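Local coordinates for protein serine--tRNA ligase (Pyrococcus horikoshii, PDB 2DQ0) that probably attaches serine to tRNA(Ser), and also to tRNA(Sec), at the expense of ATP, working as a homodimeric class II aminoacyl-tRNA synthetase, at residues A[130-135]-A[140-145]; A[210-215]-A[307-312]; A[332-337]-A[432-437]. One frame throughout, in Å; residues are numbered along the deposited sequence.

Contact 1: residues A[130-135]-A[140-145]; sequences GKARVW and ERFLEQ
Phe142 carries its whole side of this contact, its ring lying against the two small side chains Ala132 and Val134. The Val134 methyl CG2 sits over one face of the ring as a CH-pi contact, 3.6 Å from the centroid of the Phe142 ring and 23° off its normal. It stands nearer the rim than the middle, with Phe142 CD2 as the nearest ring atom at 3.4 Å. The second methyl, CG1, drops back to the root of the aromatic side chain, 3.9 Å from Phe142 CB, and the valine fork thus covers both the stem of the phenylalanine and the inner part of its ring. Farther out, Ala132 CB comes to Phe142 CE2 at 3.5 Å, at a slant to the ring. Phe142 can span both residues because its CG is anti to the backbone N (chi1 169°), which carries the ring off the helix and along the strand. Ala132 and Val134, two apart on the strand, both direct their CB atoms at the helix. The backbones stay well separated, with 7.3 Å between Val134 CA and Phe142 CA.

Around this apolar layer, Trp361 meets the Phe142 ring edge-to-face and also touches Ala132 and Val134, while its NE1 bonds to Arg133 O. Tyr152 brings a second ring against Phe142, and Met150 adds to the packing. All three touching residues are buried. The contact belongs to a beta-alpha-beta unit, in which helix 139-146 connects the parallel strands 132-135 and 152-155. Ala132 and Val134 share backbone hydrogen bonds with strand 152-155, and through Trp361 this small unit is packed against strand 354-362 of the large mixed sheet.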
loop_
_atom_site.group_PDB
_atom_site.type_symbol
_atom_site.label_atom_id
_atom_site.label_comp_id
_atom_site.label_asym_id
_atom_site.label_seq_id
_atom_site.Cartn_x
_atom_site.Cartn_y
_atom_site.Cartn_z
ATOM N N GLY A 130 -31.675 6.981 13.589
ATOM C CA GLY A 130 -32.247 6.164 12.519
ATOM C C GLY A 130 -33.309 5.114 12.804
ATOM O O GLY A 130 -33.633 4.824 13.959
ATOM N N LYS A 131 -33.855 4.539 11.732
ATOM C CA LYS A 131 -34.893 3.507 11.836
ATOM C C LYS A 131 -34.375 2.176 11.309
ATOM O O LYS A 131 -34.365 1.917 10.102
ATOM C CB LYS A 131 -36.136 3.914 11.049
ATOM C CG LYS A 131 -37.229 2.860 11.014
ATOM C CD LYS A 131 -38.478 3.432 10.357
ATOM C CE LYS A 131 -39.648 2.464 10.368
ATOM N NZ LYS A 131 -40.833 3.029 9.643
ATOM N N ALA A 132 -33.957 1.339 12.247
ATOM C CA ALA A 132 -33.407 0.033 11.945
ATOM C C ALA A 132 -34.404 -0.948 11.378
ATOM O O ALA A 132 -35.561 -1.006 11.790
ATOM C CB ALA A 132 -32.774 -0.561 13.199
ATOM N N ARG A 133 -33.933 -1.728 10.419
ATOM C CA ARG A 133 -34.753 -2.753 9.818
ATOM C C ARG A 133 -34.263 -4.041 10.471
ATOM O O ARG A 133 -33.166 -4.504 10.203
ATOM C CB ARG A 133 -34.549 -2.754 8.314
ATOM C CG ARG A 133 -34.893 -1.388 7.693
ATOM C CD ARG A 133 -34.484 -1.273 6.216
ATOM N NE ARG A 133 -35.121 -2.271 5.368
ATOM C CZ ARG A 133 -34.574 -2.746 4.251
ATOM N NH1 ARG A 133 -33.382 -2.309 3.854
ATOM N NH2 ARG A 133 -35.207 -3.671 3.533
ATOM N N VAL A 134 -35.086 -4.585 11.361
ATOM C CA VAL A 134 -34.782 -5.797 12.109
ATOM C C VAL A 134 -35.556 -7.041 11.673
ATOM O O VAL A 134 -36.767 -7.003 11.452
ATOM C CB VAL A 134 -35.076 -5.591 13.626
ATOM C CG1 VAL A 134 -34.598 -6.806 14.435
ATOM C CG2 VAL A 134 -34.426 -4.288 14.123
ATOM N N TRP A 135 -34.840 -8.151 11.566
ATOM C CA TRP A 135 -35.447 -9.436 11.230
ATOM C C TRP A 135 -36.207 -9.918 12.464
ATOM O O TRP A 135 -35.726 -9.745 13.591
ATOM C CB TRP A 135 -34.372 -10.454 10.927
ATOM C CG TRP A 135 -34.892 -11.826 10.666
ATOM C CD1 TRP A 135 -35.913 -12.179 9.810
ATOM C CD2 TRP A 135 -34.312 -13.049 11.125
ATOM N NE1 TRP A 135 -35.983 -13.551 9.702
ATOM C CE2 TRP A 135 -35.014 -14.111 10.497
ATOM C CE3 TRP A 135 -33.259 -13.355 12.001
ATOM C CZ2 TRP A 135 -34.690 -15.472 10.719
ATOM C CZ3 TRP A 135 -32.929 -14.715 12.224
ATOM C CH2 TRP A 135 -33.648 -15.751 11.580
ATOM N N GLU A 140 -34.989 -9.580 19.973
ATOM C CA GLU A 140 -34.559 -9.393 21.347
ATOM C C GLU A 140 -33.170 -8.784 21.359
ATOM O O GLU A 140 -32.940 -7.795 22.049
ATOM C CB GLU A 140 -34.578 -10.711 22.143
ATOM C CG GLU A 140 -34.204 -10.515 23.612
ATOM C CD GLU A 140 -34.851 -11.518 24.545
ATOM O OE1 GLU A 140 -34.567 -11.458 25.763
ATOM O OE2 GLU A 140 -35.646 -12.357 24.067
ATOM N N ARG A 141 -32.247 -9.358 20.588
ATOM C CA ARG A 141 -30.901 -8.816 20.552
ATOM C C ARG A 141 -30.975 -7.336 20.197
ATOM O O ARG A 141 -30.393 -6.493 20.881
ATOM C CB ARG A 141 -30.025 -9.559 19.534
ATOM C CG ARG A 141 -28.612 -8.966 19.402
ATOM C CD ARG A 141 -27.584 -9.978 18.929
ATOM N NE ARG A 141 -27.809 -10.409 17.556
ATOM C CZ ARG A 141 -27.375 -11.558 17.050
ATOM N NH1 ARG A 141 -26.687 -12.411 17.809
ATOM N NH2 ARG A 141 -27.636 -11.856 15.781
ATOM N N PHE A 142 -31.705 -7.010 19.140
ATOM C CA PHE A 142 -31.807 -5.623 18.753
ATOM C C PHE A 142 -32.281 -4.740 19.897
ATOM O O PHE A 142 -31.681 -3.699 20.173
ATOM C CB PHE A 142 -32.760 -5.445 17.574
ATOM C CG PHE A 142 -33.093 -4.006 17.309
ATOM C CD1 PHE A 142 -34.181 -3.397 17.940
ATOM C CD2 PHE A 142 -32.250 -3.220 16.534
ATOM C CE1 PHE A 142 -34.416 -2.031 17.812
ATOM C CE2 PHE A 142 -32.480 -1.852 16.404
ATOM C CZ PHE A 142 -33.566 -1.256 17.048
ATOM N N LEU A 143 -33.356 -5.154 20.567
ATOM C CA LEU A 143 -33.927 -4.360 21.650
ATOM C C LEU A 143 -33.025 -4.151 22.845
ATOM O O LEU A 143 -33.041 -3.075 23.459
ATOM C CB LEU A 143 -35.259 -4.964 22.083
ATOM C CG LEU A 143 -36.376 -4.684 21.069
ATOM C CD1 LEU A 143 -37.603 -5.529 21.367
ATOM C CD2 LEU A 143 -36.720 -3.211 21.113
ATOM N N GLU A 144 -32.233 -5.171 23.163
ATOM C CA GLU A 144 -31.303 -5.104 24.279
ATOM C C GLU A 144 -30.182 -4.150 23.905
ATOM O O GLU A 144 -29.792 -3.294 24.696
ATOM C CB GLU A 144 -30.710 -6.483 24.564
ATOM C CG GLU A 144 -30.921 -6.982 25.988
ATOM C CD GLU A 144 -29.962 -6.367 26.991
ATOM O OE1 GLU A 144 -28.738 -6.442 26.754
ATOM O OE2 GLU A 144 -30.428 -5.823 28.017
ATOM N N GLN A 145 -29.673 -4.288 22.687
ATOM C CA GLN A 145 -28.585 -3.447 22.232
ATOM C C GLN A 145 -28.999 -1.985 22.031
ATOM O O GLN A 145 -28.198 -1.058 22.218
ATOM C CB GLN A 145 -28.011 -4.045 20.952
ATOM C CG GLN A 145 -27.313 -5.389 21.159
ATOM C CD GLN A 145 -25.990 -5.259 21.917
ATOM O OE1 GLN A 145 -25.922 -5.425 23.154
ATOM N NE2 GLN A 145 -24.930 -4.943 21.175
#

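Contact 2: residues A[210-215]-A[307-312]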
loop_
_atom_site.group_PDB
_atom_site.type_symbol
_atom_site.label_atom_id
_atom_site.label_comp_id
_atom_site.label_asym_id
_atom_site.label_seq_id
_atom_site.Cartn_x
_atom_site.Cartn_y
_atom_site.Cartn_z
ATOM N N LYS A 210 -15.866 21.662 5.679
ATOM C CA LYS A 210 -15.746 22.068 7.077
ATOM C C LYS A 210 -14.381 22.633 7.422
ATOM O O LYS A 210 -14.067 22.797 8.603
ATOM C CB LYS A 210 -16.038 20.892 8.011
ATOM C CG LYS A 210 -17.470 20.385 7.946
ATOM C CD LYS A 210 -17.739 19.315 8.992
ATOM C CE LYS A 210 -19.231 19.141 9.165
ATOM N NZ LYS A 210 -19.577 18.004 10.052
ATOM N N GLY A 211 -13.560 22.891 6.404
ATOM C CA GLY A 211 -12.242 23.450 6.639
ATOM C C GLY A 211 -11.012 22.563 6.758
ATOM O O GLY A 211 -9.935 23.044 7.156
ATOM N N PHE A 212 -11.132 21.281 6.421
ATOM C CA PHE A 212 -9.968 20.389 6.517
ATOM C C PHE A 212 -9.129 20.353 5.233
ATOM O O PHE A 212 -9.672 20.231 4.123
ATOM C CB PHE A 212 -10.425 18.980 6.875
ATOM C CG PHE A 212 -10.936 18.860 8.261
ATOM C CD1 PHE A 212 -12.026 19.624 8.683
ATOM C CD2 PHE A 212 -10.313 18.001 9.170
ATOM C CE1 PHE A 212 -12.490 19.536 10.004
ATOM C CE2 PHE A 212 -10.762 17.902 10.488
ATOM C CZ PHE A 212 -11.860 18.676 10.913
ATOM N N THR A 213 -7.814 20.486 5.372
ATOM C CA THR A 213 -6.937 20.439 4.199
ATOM C C THR A 213 -6.755 18.965 3.824
ATOM O O THR A 213 -6.303 18.131 4.625
ATOM C CB THR A 213 -5.552 21.145 4.455
ATOM O OG1 THR A 213 -5.163 20.975 5.818
ATOM C CG2 THR A 213 -5.649 22.651 4.173
ATOM N N PRO A 214 -7.152 18.616 2.608
ATOM C CA PRO A 214 -7.015 17.223 2.193
ATOM C C PRO A 214 -5.581 16.779 1.934
ATOM O O PRO A 214 -4.768 17.528 1.409
ATOM C CB PRO A 214 -7.905 17.146 0.941
ATOM C CG PRO A 214 -7.792 18.500 0.366
ATOM C CD PRO A 214 -7.854 19.414 1.586
ATOM N N VAL A 215 -5.274 15.544 2.301
ATOM C CA VAL A 215 -3.940 15.043 2.070
ATOM C C VAL A 215 -3.841 13.558 1.737
ATOM O O VAL A 215 -4.622 12.742 2.220
ATOM C CB VAL A 215 -3.036 15.389 3.270
ATOM C CG1 VAL A 215 -3.869 15.496 4.505
ATOM C CG2 VAL A 215 -1.931 14.359 3.445
ATOM N N GLN A 307 -9.869 11.846 9.627
ATOM C CA GLN A 307 -9.839 13.194 10.205
ATOM C C GLN A 307 -8.705 13.229 11.223
ATOM O O GLN A 307 -8.605 12.334 12.067
ATOM C CB GLN A 307 -11.117 13.515 10.993
ATOM C CG GLN A 307 -12.433 13.592 10.241
ATOM C CD GLN A 307 -13.585 13.791 11.208
ATOM O OE1 GLN A 307 -14.365 12.867 11.492
ATOM N NE2 GLN A 307 -13.680 14.994 11.751
ATOM N N PHE A 308 -7.856 14.248 11.164
ATOM C CA PHE A 308 -6.792 14.363 12.158
ATOM C C PHE A 308 -6.700 15.821 12.569
ATOM O O PHE A 308 -6.755 16.723 11.721
ATOM C CB PHE A 308 -5.471 13.875 11.607
ATOM C CG PHE A 308 -4.392 13.721 12.652
ATOM C CD1 PHE A 308 -3.702 14.840 13.145
ATOM C CD2 PHE A 308 -4.022 12.446 13.100
ATOM C CE1 PHE A 308 -2.658 14.683 14.058
ATOM C CE2 PHE A 308 -2.983 12.277 14.012
ATOM C CZ PHE A 308 -2.292 13.398 14.496
ATOM N N VAL A 309 -6.550 16.029 13.880
ATOM C CA VAL A 309 -6.519 17.351 14.495
ATOM C C VAL A 309 -5.395 17.647 15.484
ATOM O O VAL A 309 -5.064 16.836 16.362
ATOM C CB VAL A 309 -7.850 17.611 15.239
ATOM C CG1 VAL A 309 -7.791 18.918 16.005
ATOM C CG2 VAL A 309 -8.994 17.639 14.248
ATOM N N TYR A 310 -4.818 18.837 15.327
ATOM C CA TYR A 310 -3.776 19.335 16.217
ATOM C C TYR A 310 -4.454 20.532 16.842
ATOM O O TYR A 310 -4.833 21.452 16.125
ATOM C CB TYR A 310 -2.563 19.855 15.456
ATOM C CG TYR A 310 -1.685 18.832 14.790
ATOM C CD1 TYR A 310 -2.047 18.251 13.571
ATOM C CD2 TYR A 310 -0.448 18.496 15.337
ATOM C CE1 TYR A 310 -1.188 17.370 12.912
ATOM C CE2 TYR A 310 0.419 17.611 14.682
ATOM C CZ TYR A 310 0.041 17.056 13.470
ATOM O OH TYR A 310 0.901 16.196 12.816
ATOM N N SER A 311 -4.628 20.528 18.158
ATOM C CA SER A 311 -5.261 21.670 18.814
ATOM C C SER A 311 -4.540 22.091 20.098
ATOM O O SER A 311 -3.561 21.463 20.535
ATOM C CB SER A 311 -6.728 21.364 19.151
ATOM O OG SER A 311 -6.834 20.621 20.356
ATOM N N ARG A 312 -5.025 23.177 20.687
ATOM C CA ARG A 312 -4.474 23.652 21.943
ATOM C C ARG A 312 -5.082 22.706 22.966
ATOM O O ARG A 312 -6.233 22.298 22.835
ATOM C CB ARG A 312 -4.965 25.068 22.242
ATOM C CG ARG A 312 -4.725 26.049 21.129
ATOM C CD ARG A 312 -5.491 27.352 21.330
ATOM N NE ARG A 312 -4.776 28.429 20.661
ATOM C CZ ARG A 312 -3.637 28.951 21.112
ATOM N NH1 ARG A 312 -3.099 28.506 22.247
ATOM N NH2 ARG A 312 -3.007 29.876 20.398
#
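Phe212 and Gln307 mark the closest backbone approach, yet their CA atoms are 8.1 Å apart, because strands 213-216 and 301-311 are not sheet neighbours. Strand 273-282 runs between them, parallel to the first and antiparallel to the second. Gly211, with positive phi, is the C-prime residue of a Schellman motif that ends helix 190-209 and turns the chain into strand 213-216.

Phe212 bridges the gap with its ring. With Phe212 CG anti to the carbonyl carbon (chi1 -70°), the ring is carried toward 307-309, packing on Leu274 and Val276 of the intervening strand. Phe212 CE2 meets Val309 CG2 at 4.2 Å. Beside this, the extended Gln307 brings NE2 to 4.2 Å from Phe212 CZ, with amide and ring planes 69° apart. Gln307 also packs on Ile323 and Asn326 of helix 316-333, whose Glu329 forms a salt bridge with Lys210 NZ. Phe308 turns its ring away toward helix 254-259, near Glu254 of the predicted serine site.

A long helix leading into a proline-bearing strand at the dimer interface is consistent with motif 1 of class II synthetases, and strands 273-282 and 301-311 with the antiparallel pair of motif 2.

Contact 3: residues A[332-337]-A[432-437]; sequences QELEIP and KVLWKY
Leu434, whose side chain meets Leu334, has its carbonyl O gripped twice: Tyr437 N bonds to Leu434 O at 2.7 Å, and Thr438 OG1 adds a weak hydrogen bond. The carbonyl one residue earlier, Val433 O, takes Lys436 NZ at 3.2 Å, in the carbonyl plane and on a lone pair. These bonds lie in the turn from which Val433 faces the end of helix 316-333.

Val433 crosses Glu333 at about a right angle. Having CG1 anti to the backbone N (chi1 -160°) spreads its two methyls over different parts of Glu333: CG2 rests by Glu333 CB at 3.6 Å and beside the Glu333 carbonyl, while CG1 lies 3.8 Å from Glu333 OE2. That carboxylate is anchored by a salt bridge to Arg206, which also packs on Val433. Cutting Val433 back to an alanine would remove both methyls and is likely to open a gap between Glu333 and Phe202, leaving the Glu333–Arg206 pair less firmly backed. Deeper in, Leu334 CD1 and Leu434 CD1 touch at 3.6 Å. On the outer side Glu335 OE1 stays 5.5 Å from Lys432 NZ, opposite charges that are near but not in contact.

Glu335, with positive phi, ends the helix in a Schellman motif, and His421 NE2 bonds to Leu334 O just before it. Phe202 of helix 190-209 and Ile417 of helix 410-420 both pack on Leu434. The contact thus fits segment 432-437 among three helices, and Tyr437 O accepts a hydrogen bond from Arg201 of the second subunit.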
loop_
_atom_site.group_PDB
_atom_site.type_symbol
_atom_site.label_atom_id
_atom_site.label_comp_id
_atom_site.label_asym_id
_atom_site.label_seq_id
_atom_site.Cartn_x
_atom_site.Cartn_y
_atom_site.Cartn_z
ATOM N N GLN A 332 -25.486 9.588 8.614
ATOM C CA GLN A 332 -26.887 9.985 8.546
ATOM C C GLN A 332 -27.233 10.258 7.072
ATOM O O GLN A 332 -28.276 9.801 6.585
ATOM C CB GLN A 332 -27.157 11.209 9.409
ATOM C CG GLN A 332 -27.014 10.920 10.882
ATOM C CD GLN A 332 -27.162 12.154 11.737
ATOM O OE1 GLN A 332 -26.939 12.113 12.946
ATOM N NE2 GLN A 332 -27.540 13.255 11.119
ATOM N N GLU A 333 -26.362 10.959 6.342
ATOM C CA GLU A 333 -26.646 11.210 4.924
ATOM C C GLU A 333 -26.688 9.880 4.148
ATOM O O GLU A 333 -27.458 9.711 3.193
ATOM C CB GLU A 333 -25.604 12.160 4.318
ATOM C CG GLU A 333 -25.568 13.538 5.009
ATOM C CD GLU A 333 -25.078 14.674 4.107
ATOM O OE1 GLU A 333 -23.919 15.128 4.267
ATOM O OE2 GLU A 333 -25.864 15.110 3.238
ATOM N N LEU A 334 -25.851 8.937 4.573
ATOM C CA LEU A 334 -25.774 7.617 3.972
ATOM C C LEU A 334 -26.988 6.787 4.417
ATOM O O LEU A 334 -27.151 5.630 4.010
ATOM C CB LEU A 334 -24.473 6.942 4.412
ATOM C CG LEU A 334 -23.346 6.791 3.393
ATOM C CD1 LEU A 334 -23.568 7.698 2.241
ATOM C CD2 LEU A 334 -22.016 7.055 4.047
ATOM N N GLU A 335 -27.826 7.397 5.259
ATOM C CA GLU A 335 -29.040 6.768 5.778
ATOM C C GLU A 335 -28.723 5.441 6.476
ATOM O O GLU A 335 -29.353 4.407 6.206
ATOM C CB GLU A 335 -30.042 6.524 4.640
ATOM C CG GLU A 335 -30.415 7.753 3.809
ATOM C CD GLU A 335 -31.281 7.408 2.597
ATOM O OE1 GLU A 335 -31.193 8.108 1.554
ATOM O OE2 GLU A 335 -32.061 6.431 2.684
ATOM N N ILE A 336 -27.744 5.474 7.375
ATOM C CA ILE A 336 -27.363 4.268 8.101
ATOM C C ILE A 336 -27.654 4.407 9.589
ATOM O O ILE A 336 -26.992 5.173 10.298
ATOM C CB ILE A 336 -25.858 3.927 7.916
ATOM C CG1 ILE A 336 -25.535 3.750 6.424
ATOM C CG2 ILE A 336 -25.531 2.623 8.655
ATOM C CD1 ILE A 336 -26.236 2.545 5.756
ATOM N N PRO A 337 -28.648 3.661 10.086
ATOM C CA PRO A 337 -28.962 3.765 11.512
ATOM C C PRO A 337 -27.763 3.282 12.343
ATOM O O PRO A 337 -27.038 2.378 11.948
ATOM C CB PRO A 337 -30.233 2.918 11.654
ATOM C CG PRO A 337 -30.051 1.855 10.591
ATOM C CD PRO A 337 -29.442 2.611 9.418
ATOM N N LYS A 432 -29.244 8.476 -1.821
ATOM C CA LYS A 432 -29.298 9.608 -2.756
ATOM C C LYS A 432 -28.052 10.519 -2.722
ATOM O O LYS A 432 -27.580 10.971 -3.752
ATOM C CB LYS A 432 -30.578 10.440 -2.498
ATOM C CG LYS A 432 -31.843 9.559 -2.377
ATOM C CD LYS A 432 -33.075 10.304 -1.819
ATOM C CE LYS A 432 -34.210 9.340 -1.379
ATOM N NZ LYS A 432 -34.911 8.645 -2.497
ATOM N N VAL A 433 -27.521 10.775 -1.540
ATOM C CA VAL A 433 -26.357 11.629 -1.413
ATOM C C VAL A 433 -25.183 11.176 -2.273
ATOM O O VAL A 433 -24.371 12.010 -2.675
ATOM C CB VAL A 433 -25.847 11.686 0.041
ATOM C CG1 VAL A 433 -24.986 12.925 0.236
ATOM C CG2 VAL A 433 -27.018 11.665 1.002
ATOM N N LEU A 434 -25.081 9.874 -2.543
ATOM C CA LEU A 434 -23.970 9.354 -3.349
ATOM C C LEU A 434 -24.228 9.301 -4.853
ATOM O O LEU A 434 -23.293 9.101 -5.633
ATOM C CB LEU A 434 -23.545 7.952 -2.870
ATOM C CG LEU A 434 -23.097 7.804 -1.415
ATOM C CD1 LEU A 434 -22.908 6.362 -1.053
ATOM C CD2 LEU A 434 -21.817 8.584 -1.202
ATOM N N TRP A 435 -25.478 9.478 -5.269
ATOM C CA TRP A 435 -25.821 9.428 -6.698
ATOM C C TRP A 435 -24.939 10.327 -7.585
ATOM O O TRP A 435 -24.601 9.958 -8.717
ATOM C CB TRP A 435 -27.287 9.808 -6.914
ATOM C CG TRP A 435 -28.300 8.867 -6.322
ATOM C CD1 TRP A 435 -28.060 7.688 -5.676
ATOM C CD2 TRP A 435 -29.719 9.031 -6.336
ATOM N NE1 TRP A 435 -29.240 7.106 -5.288
ATOM C CE2 TRP A 435 -30.276 7.908 -5.680
ATOM C CE3 TRP A 435 -30.575 10.018 -6.837
ATOM C CZ2 TRP A 435 -31.653 7.746 -5.514
ATOM C CZ3 TRP A 435 -31.942 9.860 -6.671
ATOM C CH2 TRP A 435 -32.470 8.731 -6.015
ATOM N N LYS A 436 -24.570 11.507 -7.088
ATOM C CA LYS A 436 -23.738 12.392 -7.880
ATOM C C LYS A 436 -22.355 11.776 -8.064
ATOM O O LYS A 436 -21.673 12.052 -9.056
ATOM C CB LYS A 436 -23.635 13.790 -7.249
ATOM C CG LYS A 436 -23.062 13.861 -5.838
ATOM C CD LYS A 436 -23.139 15.307 -5.336
ATOM C CE LYS A 436 -22.836 15.462 -3.841
ATOM N NZ LYS A 436 -24.000 15.171 -2.934
ATOM N N TYR A 437 -21.957 10.905 -7.140
ATOM C CA TYR A 437 -20.640 10.278 -7.239
ATOM C C TYR A 437 -20.612 8.949 -7.978
ATOM O O TYR A 437 -19.633 8.648 -8.667
ATOM C CB TYR A 437 -20.041 10.060 -5.854
ATOM C CG TYR A 437 -19.875 11.309 -5.038
ATOM C CD1 TYR A 437 -20.767 11.609 -4.018
ATOM C CD2 TYR A 437 -18.803 12.179 -5.262
ATOM C CE1 TYR A 437 -20.601 12.749 -3.226
ATOM C CE2 TYR A 437 -18.625 13.326 -4.469
ATOM C CZ TYR A 437 -19.528 13.598 -3.453
ATOM O OH TYR A 437 -19.360 14.695 -2.639
#

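In the fold
Contacts 1 and 2 are buried and rest on a single phenylalanine each, but contact 1 joins a strand to the helix of its own beta-alpha-beta unit, whereas contact 2 spans strands of the large catalytic sheet some 90 residues apart in sequence. Contact 3 is only partly buried, mixing aliphatic packing with charged groups at its outer edge. Contacts 1 and 3 touch directly, where Pro337 packs on Gly130, Lys131 and Ala132. Contacts 2 and 3 do not touch, yet helix 316-333 follows strand 301-311, and helix 190-209 runs into the first segment of contact 2 and packs on contact 3. Contact 1 lies farthest from the centre of the chain, about 30 Å from centre to centre, and contact 2 nearest, about 15 Å.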